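Local atomic coordinates of enolase from the environmental genome shotgun sequencing of the Sargasso Sea (PDB entry 2QGY), a protein that is of unknown function but probably uses its magnesium ion, as other enolase-superfamily enzymes do, to help abstract a proton next to a substrate carboxylate. Residues A[34-39]-A[331-336]; A[38-43]-A[364-369]; A[59-64]-A[373-378]; A[310-315]-A[358-363]. All blocks are in the same frame, centred on the assembly; numbering follows the deposited sequence. Where two conformers were deposited one is given.

Interaction 1 (A[34-39]-A[331-336])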
loop_
_atom_site.group_PDB
_atom_site.type_symbol
_atom_site.label_atom_id
_atom_site.label_comp_id
_atom_site.label_asym_id
_atom_site.label_seq_id
_atom_site.Cartn_x
_atom_site.Cartn_y
_atom_site.Cartn_z
ATOM N N LYS A 34 12.368 10.100 -13.822
ATOM C CA LYS A 34 11.946 10.032 -12.421
ATOM C C LYS A 34 13.182 9.650 -11.613
ATOM O O LYS A 34 14.179 9.203 -12.190
ATOM C CB LYS A 34 10.826 8.981 -12.241
ATOM C CG LYS A 34 11.189 7.625 -12.772
ATOM C CD LYS A 34 10.091 6.521 -12.649
ATOM C CE LYS A 34 9.548 6.436 -11.238
ATOM N NZ LYS A 34 8.879 5.134 -10.929
ATOM N N LYS A 35 13.125 9.812 -10.296
ATOM C CA LYS A 35 14.177 9.292 -9.419
ATOM C C LYS A 35 14.072 7.750 -9.410
ATOM O O LYS A 35 12.963 7.189 -9.266
ATOM C CB LYS A 35 14.037 9.844 -8.001
ATOM C CG LYS A 35 14.025 11.363 -7.929
ATOM C CD LYS A 35 14.180 11.851 -6.488
ATOM C CE LYS A 35 14.236 13.388 -6.386
ATOM N NZ LYS A 35 13.010 14.047 -6.905
ATOM N N PHE A 36 15.195 7.055 -9.616
ATOM C CA PHE A 36 15.201 5.586 -9.553
ATOM C C PHE A 36 15.828 5.150 -8.221
ATOM O O PHE A 36 16.624 5.885 -7.654
ATOM C CB PHE A 36 16.004 5.016 -10.733
ATOM C CG PHE A 36 15.554 5.530 -12.083
ATOM C CD1 PHE A 36 14.241 5.366 -12.500
ATOM C CD2 PHE A 36 16.454 6.151 -12.946
ATOM C CE1 PHE A 36 13.833 5.801 -13.784
ATOM C CE2 PHE A 36 16.063 6.587 -14.202
ATOM C CZ PHE A 36 14.749 6.422 -14.622
ATOM N N ILE A 37 15.465 3.955 -7.760
ATOM C CA ILE A 37 15.989 3.369 -6.539
ATOM C C ILE A 37 16.607 2.051 -6.963
ATOM O O ILE A 37 15.906 1.106 -7.273
ATOM C CB ILE A 37 14.863 3.107 -5.513
ATOM C CG1 ILE A 37 14.103 4.415 -5.224
ATOM C CG2 ILE A 37 15.437 2.398 -4.253
ATOM C CD1 ILE A 37 12.783 4.222 -4.392
ATOM N N ILE A 38 17.928 2.010 -6.961
ATOM C CA ILE A 38 18.665 0.832 -7.409
ATOM C C ILE A 38 19.489 0.337 -6.226
ATOM O O ILE A 38 20.070 1.146 -5.526
ATOM C CB ILE A 38 19.552 1.202 -8.580
ATOM C CG1 ILE A 38 18.644 1.603 -9.766
ATOM C CG2 ILE A 38 20.432 0.017 -8.953
ATOM C CD1 ILE A 38 19.363 2.062 -10.989
ATOM N N ILE A 39 19.492 -0.970 -5.983
ATOM C CA ILE A 39 20.241 -1.525 -4.846
ATOM C C ILE A 39 21.256 -2.571 -5.288
ATOM O O ILE A 39 21.106 -3.211 -6.324
ATOM C CB ILE A 39 19.290 -2.118 -3.755
ATOM C CG1 ILE A 39 18.807 -3.533 -4.121
ATOM C CG2 ILE A 39 18.089 -1.186 -3.522
ATOM C CD1 ILE A 39 18.018 -4.200 -2.977
ATOM N N PRO A 331 11.705 4.682 -24.405
ATOM C CA PRO A 331 12.887 4.870 -25.232
ATOM C C PRO A 331 13.772 6.008 -24.720
ATOM O O PRO A 331 14.990 5.877 -24.789
ATOM C CB PRO A 331 12.312 5.193 -26.613
ATOM C CG PRO A 331 11.004 4.460 -26.639
ATOM C CD PRO A 331 10.464 4.747 -25.200
ATOM N N ASP A 332 13.175 7.061 -24.160
ATOM C CA ASP A 332 13.949 8.231 -23.701
ATOM C C ASP A 332 14.788 7.957 -22.457
ATOM O O ASP A 332 15.637 8.760 -22.094
ATOM C CB ASP A 332 13.078 9.472 -23.520
ATOM C CG ASP A 332 11.879 9.238 -22.588
ATOM O OD1 ASP A 332 11.103 8.281 -22.822
ATOM O OD2 ASP A 332 11.710 10.034 -21.649
ATOM N N TYR A 333 14.527 6.839 -21.790
ATOM C CA TYR A 333 15.324 6.407 -20.646
ATOM C C TYR A 333 16.498 5.506 -21.050
ATOM O O TYR A 333 17.343 5.120 -20.201
ATOM C CB TYR A 333 14.426 5.629 -19.678
ATOM C CG TYR A 333 13.483 6.485 -18.825
ATOM C CD1 TYR A 333 13.237 7.838 -19.114
ATOM C CD2 TYR A 333 12.834 5.925 -17.719
ATOM C CE1 TYR A 333 12.364 8.616 -18.299
ATOM C CE2 TYR A 333 11.973 6.679 -16.921
ATOM C CZ TYR A 333 11.750 8.007 -17.200
ATOM O OH TYR A 333 10.905 8.739 -16.375
ATOM N N ILE A 334 16.559 5.128 -22.331
ATOM C CA ILE A 334 17.599 4.182 -22.735
ATOM C C ILE A 334 19.015 4.775 -22.645
ATOM O O ILE A 334 19.880 4.196 -21.999
ATOM C CB ILE A 334 17.357 3.596 -24.134
ATOM C CG1 ILE A 334 16.052 2.758 -24.162
ATOM C CG2 ILE A 334 18.561 2.770 -24.571
ATOM C CD1 ILE A 334 16.184 1.334 -23.576
ATOM N N ASN A 335 19.263 5.911 -23.287
ATOM C CA ASN A 335 20.635 6.433 -23.245
ATOM C C ASN A 335 20.968 7.024 -21.884
ATOM O O ASN A 335 22.127 6.976 -21.452
ATOM C CB ASN A 335 20.888 7.446 -24.345
ATOM C CG ASN A 335 20.824 6.823 -25.725
ATOM O OD1 ASN A 335 21.261 5.686 -25.944
ATOM N ND2 ASN A 335 20.281 7.569 -26.669
ATOM N N PHE A 336 19.959 7.544 -21.178
ATOM C CA PHE A 336 20.199 7.919 -19.799
ATOM C C PHE A 336 20.758 6.730 -18.995
ATOM O O PHE A 336 21.716 6.868 -18.227
ATOM C CB PHE A 336 18.951 8.433 -19.087
ATOM C CG PHE A 336 19.223 8.767 -17.659
ATOM C CD1 PHE A 336 19.903 9.943 -17.341
ATOM C CD2 PHE A 336 18.871 7.887 -16.636
ATOM C CE1 PHE A 336 20.199 10.246 -16.051
ATOM C CE2 PHE A 336 19.173 8.184 -15.324
ATOM C CZ PHE A 336 19.845 9.366 -15.022
#

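Interaction 2 (A[38-43]-A[364-369])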
loop_
_atom_site.group_PDB
_atom_site.type_symbol
_atom_site.label_atom_id
_atom_site.label_comp_id
_atom_site.label_asym_id
_atom_site.label_seq_id
_atom_site.Cartn_x
_atom_site.Cartn_y
_atom_site.Cartn_z
ATOM N N ILE A 38 17.928 2.010 -6.961
ATOM C CA ILE A 38 18.665 0.832 -7.409
ATOM C C ILE A 38 19.489 0.337 -6.226
ATOM O O ILE A 38 20.070 1.146 -5.526
ATOM C CB ILE A 38 19.552 1.202 -8.580
ATOM C CG1 ILE A 38 18.644 1.603 -9.766
ATOM C CG2 ILE A 38 20.432 0.017 -8.953
ATOM C CD1 ILE A 38 19.363 2.062 -10.989
ATOM N N ILE A 39 19.492 -0.970 -5.983
ATOM C CA ILE A 39 20.241 -1.525 -4.846
ATOM C C ILE A 39 21.256 -2.571 -5.288
ATOM O O ILE A 39 21.106 -3.211 -6.324
ATOM C CB ILE A 39 19.290 -2.118 -3.755
ATOM C CG1 ILE A 39 18.807 -3.533 -4.121
ATOM C CG2 ILE A 39 18.089 -1.186 -3.522
ATOM C CD1 ILE A 39 18.018 -4.200 -2.977
ATOM N N LYS A 40 22.299 -2.745 -4.473
ATOM C CA LYS A 40 23.221 -3.844 -4.675
ATOM C C LYS A 40 23.423 -4.497 -3.312
ATOM O O LYS A 40 23.742 -3.821 -2.344
ATOM C CB LYS A 40 24.566 -3.341 -5.216
ATOM C CG LYS A 40 25.435 -4.504 -5.636
ATOM C CD LYS A 40 26.839 -4.069 -6.120
ATOM C CE LYS A 40 27.820 -3.938 -4.988
ATOM N NZ LYS A 40 29.160 -3.542 -5.580
ATOM N N ILE A 41 23.221 -5.804 -3.266
ATOM C CA ILE A 41 23.393 -6.619 -2.059
ATOM C C ILE A 41 24.611 -7.495 -2.336
ATOM O O ILE A 41 24.739 -8.034 -3.433
ATOM C CB ILE A 41 22.145 -7.500 -1.818
ATOM C CG1 ILE A 41 20.970 -6.630 -1.304
ATOM C CG2 ILE A 41 22.457 -8.647 -0.850
ATOM C CD1 ILE A 41 19.693 -7.395 -0.988
ATOM N N THR A 42 25.507 -7.604 -1.350
ATOM C CA THR A 42 26.662 -8.515 -1.425
ATOM C C THR A 42 26.498 -9.592 -0.349
ATOM O O THR A 42 26.216 -9.279 0.816
ATOM C CB THR A 42 28.003 -7.767 -1.174
ATOM O OG1 THR A 42 28.054 -6.595 -1.996
ATOM C CG2 THR A 42 29.223 -8.689 -1.529
ATOM N N THR A 43 26.621 -10.852 -0.745
ATOM C CA THR A 43 26.526 -11.913 0.243
ATOM C C THR A 43 27.865 -12.069 0.961
ATOM O O THR A 43 28.883 -11.524 0.530
ATOM C CB THR A 43 26.180 -13.273 -0.387
ATOM O OG1 THR A 43 27.304 -13.756 -1.137
ATOM C CG2 THR A 43 24.937 -13.167 -1.295
ATOM N N ILE A 364 27.297 -2.312 -13.968
ATOM C CA ILE A 364 27.058 -0.899 -13.630
ATOM C C ILE A 364 28.349 -0.244 -13.150
ATOM O O ILE A 364 29.093 -0.833 -12.363
ATOM C CB ILE A 364 25.923 -0.745 -12.583
ATOM C CG1 ILE A 364 24.548 -0.804 -13.279
ATOM C CG2 ILE A 364 25.993 0.576 -11.820
ATOM C CD1 ILE A 364 23.426 -0.909 -12.258
ATOM N N HIS A 365 28.584 0.971 -13.640
ATOM C CA HIS A 365 29.702 1.788 -13.229
ATOM C C HIS A 365 29.244 2.616 -12.040
ATOM O O HIS A 365 28.581 3.647 -12.192
ATOM C CB HIS A 365 30.144 2.670 -14.382
ATOM C CG HIS A 365 30.703 1.909 -15.542
ATOM N ND1 HIS A 365 32.048 1.916 -15.853
ATOM C CD2 HIS A 365 30.107 1.112 -16.462
ATOM C CE1 HIS A 365 32.254 1.161 -16.917
ATOM N NE2 HIS A 365 31.094 0.657 -17.305
ATOM N N GLU A 366 29.579 2.136 -10.848
ATOM C CA GLU A 366 29.001 2.680 -9.623
ATOM C C GLU A 366 29.393 4.128 -9.372
ATOM O O GLU A 366 28.639 4.871 -8.753
ATOM C CB GLU A 366 29.379 1.829 -8.418
ATOM C CG GLU A 366 28.706 0.484 -8.432
ATOM C CD GLU A 366 29.175 -0.456 -7.340
ATOM O OE1 GLU A 366 29.444 -0.012 -6.199
ATOM O OE2 GLU A 366 29.245 -1.656 -7.637
ATOM N N ASP A 367 30.565 4.537 -9.849
ATOM C CA ASP A 367 30.970 5.928 -9.620
ATOM C C ASP A 367 30.107 6.879 -10.435
ATOM O O ASP A 367 29.746 7.949 -9.944
ATOM C CB ASP A 367 32.483 6.136 -9.798
ATOM C CG ASP A 367 33.306 5.506 -8.651
ATOM O OD1 ASP A 367 32.732 5.155 -7.574
ATOM O OD2 ASP A 367 34.548 5.369 -8.828
ATOM N N ILE A 368 29.708 6.456 -11.635
ATOM C CA ILE A 368 28.785 7.248 -12.457
ATOM C C ILE A 368 27.372 7.275 -11.849
ATOM O O ILE A 368 26.729 8.333 -11.774
ATOM C CB ILE A 368 28.753 6.797 -13.950
ATOM C CG1 ILE A 368 30.160 6.942 -14.550
ATOM C CG2 ILE A 368 27.708 7.631 -14.733
ATOM C CD1 ILE A 368 30.318 6.552 -16.005
ATOM N N LEU A 369 26.904 6.109 -11.415
ATOM C CA LEU A 369 25.620 6.021 -10.727
ATOM C C LEU A 369 25.593 6.919 -9.493
ATOM O O LEU A 369 24.634 7.669 -9.285
ATOM C CB LEU A 369 25.270 4.573 -10.386
ATOM C CG LEU A 369 23.902 4.346 -9.729
ATOM C CD1 LEU A 369 22.767 4.950 -10.579
ATOM C CD2 LEU A 369 23.703 2.841 -9.540
#

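Interaction 3 (A[59-64]-A[373-378])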
loop_
_atom_site.group_PDB
_atom_site.type_symbol
_atom_site.label_atom_id
_atom_site.label_comp_id
_atom_site.label_asym_id
_atom_site.label_seq_id
_atom_site.Cartn_x
_atom_site.Cartn_y
_atom_site.Cartn_z
ATOM N N ARG A 59 8.324 9.429 -1.726
ATOM C CA ARG A 59 8.404 8.195 -0.948
ATOM C C ARG A 59 9.716 7.465 -1.199
ATOM O O ARG A 59 9.975 6.398 -0.602
ATOM C CB ARG A 59 7.181 7.310 -1.263
ATOM C CG ARG A 59 5.910 8.031 -0.830
ATOM C CD ARG A 59 4.800 7.989 -1.912
ATOM N NE ARG A 59 4.077 6.741 -1.761
ATOM C CZ ARG A 59 2.851 6.541 -2.229
ATOM N NH1 ARG A 59 2.261 5.382 -2.009
ATOM N NH2 ARG A 59 2.242 7.511 -2.912
ATOM N N GLU A 60 10.548 8.020 -2.074
ATOM C CA GLU A 60 11.794 7.348 -2.435
ATOM C C GLU A 60 12.685 7.034 -1.235
ATOM O O GLU A 60 13.170 5.922 -1.106
ATOM C CB GLU A 60 12.594 8.124 -3.505
ATOM C CG GLU A 60 11.821 8.405 -4.785
ATOM C CD GLU A 60 11.122 9.761 -4.803
ATOM O OE1 GLU A 60 10.933 10.382 -3.727
ATOM O OE2 GLU A 60 10.729 10.210 -5.913
ATOM N N LYS A 61 12.905 8.015 -0.355
ATOM C CA LYS A 61 13.744 7.781 0.823
ATOM C C LYS A 61 13.052 6.800 1.784
ATOM O O LYS A 61 13.711 5.952 2.394
ATOM C CB LYS A 61 14.057 9.106 1.528
ATOM C CG LYS A 61 15.020 9.990 0.734
ATOM C CD LYS A 61 15.654 11.087 1.593
ATOM C CE LYS A 61 14.653 12.147 1.990
ATOM N NZ LYS A 61 15.292 13.360 2.643
ATOM N N GLY A 62 11.730 6.910 1.886
ATOM C CA GLY A 62 10.939 6.001 2.720
ATOM C C GLY A 62 11.094 4.561 2.258
ATOM O O GLY A 62 11.320 3.662 3.067
ATOM N N ILE A 63 11.023 4.352 0.947
ATOM C CA ILE A 63 11.201 3.020 0.382
ATOM C C ILE A 63 12.617 2.498 0.706
ATOM O O ILE A 63 12.795 1.342 1.157
ATOM C CB ILE A 63 10.889 3.029 -1.128
ATOM C CG1 ILE A 63 9.370 3.276 -1.369
ATOM C CG2 ILE A 63 11.349 1.723 -1.810
ATOM C CD1 ILE A 63 9.073 3.658 -2.799
ATOM N N ALA A 64 13.617 3.348 0.489
ATOM C CA ALA A 64 15.014 2.957 0.764
ATOM C C ALA A 64 15.249 2.557 2.228
ATOM O O ALA A 64 15.998 1.607 2.521
ATOM C CB ALA A 64 15.946 4.082 0.365
ATOM N N SER A 373 23.324 10.512 -8.451
ATOM C CA SER A 373 22.428 10.281 -7.314
ATOM C C SER A 373 22.326 11.453 -6.360
ATOM O O SER A 373 23.310 12.185 -6.136
ATOM C CB SER A 373 22.842 9.003 -6.565
ATOM O OG SER A 373 22.676 7.884 -7.440
ATOM N N ILE A 374 21.114 11.627 -5.833
ATOM C CA ILE A 374 20.763 12.649 -4.856
ATOM C C ILE A 374 20.904 12.074 -3.432
ATOM O O ILE A 374 21.107 12.817 -2.467
ATOM C CB ILE A 374 19.307 13.197 -5.129
ATOM C CG1 ILE A 374 19.002 14.471 -4.322
ATOM C CG2 ILE A 374 18.232 12.160 -4.881
ATOM C CD1 ILE A 374 19.865 15.644 -4.744
ATOM N N TYR A 375 20.818 10.748 -3.306
ATOM C CA TYR A 375 20.881 10.085 -2.003
ATOM C C TYR A 375 21.492 8.709 -2.168
ATOM O O TYR A 375 21.366 8.074 -3.220
ATOM C CB TYR A 375 19.491 9.985 -1.348
ATOM C CG TYR A 375 18.811 11.323 -1.132
ATOM C CD1 TYR A 375 19.446 12.348 -0.416
ATOM C CD2 TYR A 375 17.534 11.573 -1.647
ATOM C CE1 TYR A 375 18.841 13.589 -0.237
ATOM C CE2 TYR A 375 16.918 12.814 -1.466
ATOM C CZ TYR A 375 17.579 13.811 -0.762
ATOM O OH TYR A 375 16.975 15.035 -0.578
ATOM N N SER A 376 22.188 8.257 -1.139
ATOM C CA SER A 376 22.747 6.920 -1.176
ATOM C C SER A 376 22.946 6.383 0.244
ATOM O O SER A 376 23.037 7.142 1.219
ATOM C CB SER A 376 24.033 6.852 -2.020
ATOM O OG SER A 376 25.109 7.548 -1.413
ATOM N N LEU A 377 22.955 5.071 0.356
ATOM C CA LEU A 377 23.034 4.426 1.645
ATOM C C LEU A 377 24.014 3.299 1.463
ATOM O O LEU A 377 23.992 2.629 0.433
ATOM C CB LEU A 377 21.647 3.887 1.990
ATOM C CG LEU A 377 21.071 3.696 3.378
ATOM C CD1 LEU A 377 21.595 4.725 4.407
ATOM C CD2 LEU A 377 19.524 3.770 3.231
ATOM N N ASP A 378 24.904 3.123 2.443
ATOM C CA ASP A 378 25.853 2.010 2.462
ATOM C C ASP A 378 25.824 1.384 3.857
ATOM O O ASP A 378 26.162 2.037 4.868
ATOM C CB ASP A 378 27.263 2.471 2.081
ATOM C CG ASP A 378 28.211 1.308 1.760
ATOM O OD1 ASP A 378 27.907 0.137 2.110
ATOM O OD2 ASP A 378 29.280 1.571 1.148
#

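Interaction 4 (A[310-315]-A[358-363])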
loop_
_atom_site.group_PDB
_atom_site.type_symbol
_atom_site.label_atom_id
_atom_site.label_comp_id
_atom_site.label_asym_id
_atom_site.label_seq_id
_atom_site.Cartn_x
_atom_site.Cartn_y
_atom_site.Cartn_z
ATOM N N SER A 310 15.578 -2.999 -13.528
ATOM C CA SER A 310 14.145 -3.314 -13.756
ATOM C C SER A 310 13.876 -3.845 -15.162
ATOM O O SER A 310 13.173 -4.859 -15.319
ATOM C CB SER A 310 13.279 -2.092 -13.523
ATOM O OG SER A 310 13.303 -1.703 -12.170
ATOM N N ALA A 311 14.413 -3.182 -16.182
ATOM C CA ALA A 311 14.171 -3.667 -17.556
ATOM C C ALA A 311 14.709 -5.087 -17.744
ATOM O O ALA A 311 14.053 -5.923 -18.375
ATOM C CB ALA A 311 14.724 -2.687 -18.644
ATOM N N SER A 312 15.898 -5.377 -17.217
ATOM C CA SER A 312 16.450 -6.725 -17.369
ATOM C C SER A 312 15.601 -7.784 -16.692
ATOM O O SER A 312 15.354 -8.843 -17.267
ATOM C CB SER A 312 17.879 -6.798 -16.839
ATOM O OG SER A 312 18.399 -8.091 -17.099
ATOM N N ALA A 313 15.148 -7.509 -15.466
ATOM C CA ALA A 313 14.245 -8.438 -14.765
ATOM C C ALA A 313 12.974 -8.659 -15.593
ATOM O O ALA A 313 12.512 -9.808 -15.767
ATOM C CB ALA A 313 13.890 -7.871 -13.393
ATOM N N MET A 314 12.425 -7.575 -16.124
ATOM C CA MET A 314 11.194 -7.666 -16.905
ATOM C C MET A 314 11.415 -8.586 -18.112
ATOM O O MET A 314 10.609 -9.477 -18.390
ATOM C CB MET A 314 10.759 -6.263 -17.379
ATOM C CG MET A 314 9.483 -6.223 -18.308
ATOM S SD MET A 314 9.067 -4.631 -18.984
ATOM C CE MET A 314 10.537 -4.240 -19.943
ATOM N N LEU A 315 12.482 -8.339 -18.854
ATOM C CA LEU A 315 12.757 -9.138 -20.050
ATOM C C LEU A 315 12.950 -10.605 -19.709
ATOM O O LEU A 315 12.400 -11.499 -20.396
ATOM C CB LEU A 315 13.959 -8.572 -20.830
ATOM C CG LEU A 315 13.822 -7.136 -21.332
ATOM C CD1 LEU A 315 15.082 -6.734 -22.079
ATOM C CD2 LEU A 315 12.560 -6.976 -22.228
ATOM N N ALA A 358 25.135 -14.403 -16.634
ATOM C CA ALA A 358 24.508 -14.951 -15.450
ATOM C C ALA A 358 23.561 -13.931 -14.780
ATOM O O ALA A 358 23.824 -12.719 -14.796
ATOM C CB ALA A 358 25.577 -15.427 -14.462
ATOM N N GLY A 359 22.489 -14.448 -14.171
ATOM C CA GLY A 359 21.512 -13.613 -13.448
ATOM C C GLY A 359 20.910 -12.580 -14.375
ATOM O O GLY A 359 20.466 -12.914 -15.456
ATOM N N LEU A 360 20.919 -11.310 -13.963
ATOM C CA LEU A 360 20.365 -10.236 -14.782
ATOM C C LEU A 360 21.379 -9.610 -15.716
ATOM O O LEU A 360 21.053 -8.689 -16.478
ATOM C CB LEU A 360 19.834 -9.110 -13.875
ATOM C CG LEU A 360 18.770 -9.517 -12.865
ATOM C CD1 LEU A 360 18.595 -8.338 -11.856
ATOM C CD2 LEU A 360 17.469 -9.824 -13.618
ATOM N N GLY A 361 22.628 -10.049 -15.622
ATOM C CA GLY A 361 23.637 -9.558 -16.566
ATOM C C GLY A 361 23.993 -8.094 -16.365
ATOM O O GLY A 361 24.439 -7.428 -17.304
ATOM N N ILE A 362 23.826 -7.593 -15.146
ATOM C CA ILE A 362 24.034 -6.164 -14.863
ATOM C C ILE A 362 25.536 -5.838 -14.754
ATOM O O ILE A 362 26.277 -6.476 -13.999
ATOM C CB ILE A 362 23.243 -5.705 -13.609
ATOM C CG1 ILE A 362 21.732 -5.883 -13.849
ATOM C CG2 ILE A 362 23.607 -4.270 -13.196
ATOM C CD1 ILE A 362 21.173 -5.033 -14.943
ATOM N N VAL A 363 25.945 -4.832 -15.506
ATOM C CA VAL A 363 27.276 -4.260 -15.412
ATOM C C VAL A 363 27.080 -2.773 -15.196
ATOM O O VAL A 363 26.716 -2.056 -16.122
ATOM C CB VAL A 363 28.079 -4.493 -16.724
ATOM C CG1 VAL A 363 29.468 -3.809 -16.666
ATOM C CG2 VAL A 363 28.257 -5.993 -17.016
#

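Interaction 1 (A[34-39]-A[331-336])
At the seam between the N-terminal capping domain and the barrel domain, the ring of Phe36 meets two rings of 331-336, Tyr333 and Phe336. The edge of Phe36 points at the face of Tyr333 in an offset edge-to-face stack, with centroids 5.5 Å apart and planes at 74°. Phe36 CZ comes within 3.6 Å of Tyr333 CE2. On the same rim, Phe36 CE2 lies 3.7 Å from Phe336 CE2, and these two side chains run past each other in opposite directions. This division into a cap and a modified TIM barrel is the layout of the enolase superfamily, and 34-39 leads here into the second strand of the cap. Over the centre of the Phe36 ring sits the carbonyl oxygen Lys34 O, 3.6 Å above the plane. Lys34 N donates to Tyr333 OH at 3.2 Å, with an angle of 149° at the hydrogen. The same hydroxyl oxygen is also hydrogen-bonded to Trp304 NE1, so two N-H groups hold this end of the tyrosine. A chi1 of 54° keeps Lys34 CG near Tyr333 OH, at 3.8 Å. The ammonium group continues away to the carbonyl oxygens of Ser55 and Trp304, and the lysine side chain lies about 11 Å from the magnesium ion.

Interaction 2 (A[38-43]-A[364-369])
Lys40 crosses the end of the Glu366 side chain at about a right angle, its methylenes passing beside the carboxylate. Lys40 CD is 3.7 Å from Glu366 OE2. Beyond it the lysine chain turns at chi3 (87°), which brings Lys40 NZ to 2.8 Å from Glu366 OE2. This is a salt bridge with one short bond. The nitrogen arrives on the syn side, 18° out of the carboxylate plane, and Glu366 OE1 stays further off, at 3.6 Å from Lys40 NZ. Glu48 forms a second salt bridge with the same ammonium group and is its stronger partner, so two acids share this charge. Two strand positions earlier, on the same side of the strand, Ile38 CG2 faces Leu369 CD2 at 4.4 Å, a looser apolar touch. Glu366 opens the helix just after the N-cap residue His365, where a negative side chain would probably be favoured by the helix dipole. Strand 37-43 belongs to the antiparallel sheet of the capping domain. Helix 366-371 lies against one face of this sheet, where Glu366 also meets Trp50 and Trp19, and Leu369 meets Trp19. Ile39 and Ile41 turn instead to helix 99-120.

Interaction 3 (A[59-64]-A[373-378])
Lys61, on helix 60-74 of the capping domain, lies across the ring of Tyr375 on edge strand 373-379, the C-terminal strand that completes the cap's antiparallel sheet. The main interaction is CH-pi. Lys61 CD sits 3.9 Å from the Tyr375 ring centroid, 18° off the ring normal. Lys61 CG follows the same ring side, 3.8 Å from Tyr375 CD2. Ile374 CG1 lies over the opposite face, so in this conformer, one of two deposited for Tyr375, an aliphatic chain lies on each face, offset toward the rim. Ile374 and Tyr375 belong to a classic beta bulge, in which both face Ile20. The charged interaction lies outside the pair. Lys61 bends at chi3 (-70°), and its ammonium group forms a salt bridge with Glu69 of the second subunit. The contact therefore borders the dimer interface. Lys61 NZ passes Tyr375 OH at 4.0 Å, too far for a bond. The remaining contact is van der Waals packing further along helix and strand. There the methyl Leu377 CD2 comes to 4.2 Å from the backbone oxygen Ala64 O.

Interaction 4 (A[310-315]-A[358-363])
Ser312 and Leu360 form the tight part of this contact, where a barrel helix meets the loop that follows strand 351-354. The serine hydroxyl donates to the loop backbone, with Ser312 OG 2.8 Å from Leu360 O. The donor lies in the carbonyl plane on a lone pair, at a C=O to donor angle of 123°. With OG anti to the backbone N (chi1 -176°), the hydroxyl stands beside its own carbonyl carbon, where it meets this acceptor. The leucine side chain extends toward the helix beside the bond. Its CD2 methyl rests on the backbone, 3.7 Å from Ala313 CA, and is 4.1 Å from Ala313 CB. Leu360 is the second corner residue of a type II' beta turn from Ala358 to Gly361, closed by Gly361 N to Ala358 O at 3.0 Å. Gly359 takes the first corner with a positive phi of 59°, a value that favours glycine.

The other side is looser. Ile362, partly exposed, adds one touch, its CD1 methyl 4.2 Å from Ser312 CB, and little area is buried there.

Helix 309-320 connects the seventh and eighth parallel strands of the barrel, 298-299 and 327-329. Leu360 also packs on Val309 and His316 of that helix. Leu360 N is hydrogen-bonded to Asp114 OD1 of helix 99-120. Backbone bonds join Gly359 to Leu122 and Leu124, just after that helix.

How the interactions relate
From the N terminus, strand 37-43 and its lead-in start two closures. Interaction 1 joins 34-39 to 331-336, just after the last barrel strand. Interaction 2 runs from the overlapping 38-43 to helix 366-371. Interaction 3 starts at helix 60-74 and closes on strand 373-379, so it crosses both. Interaction 4 is the short closure, from 310-315 to 358-363. It lies within the spans of interactions 2 and 3 and crosses interaction 1. Interaction 1 ties the lead-in of the capping sheet to the end of the barrel, and interaction 2 ties the sheet to helix 366-371. Interaction 3 packs helix 60-74 on the sheet's C-terminal strand. Interaction 4 fixes the returning loop to a barrel helix. Ile37 packs on Glu60 and Ile63, linking interactions 1 and 3.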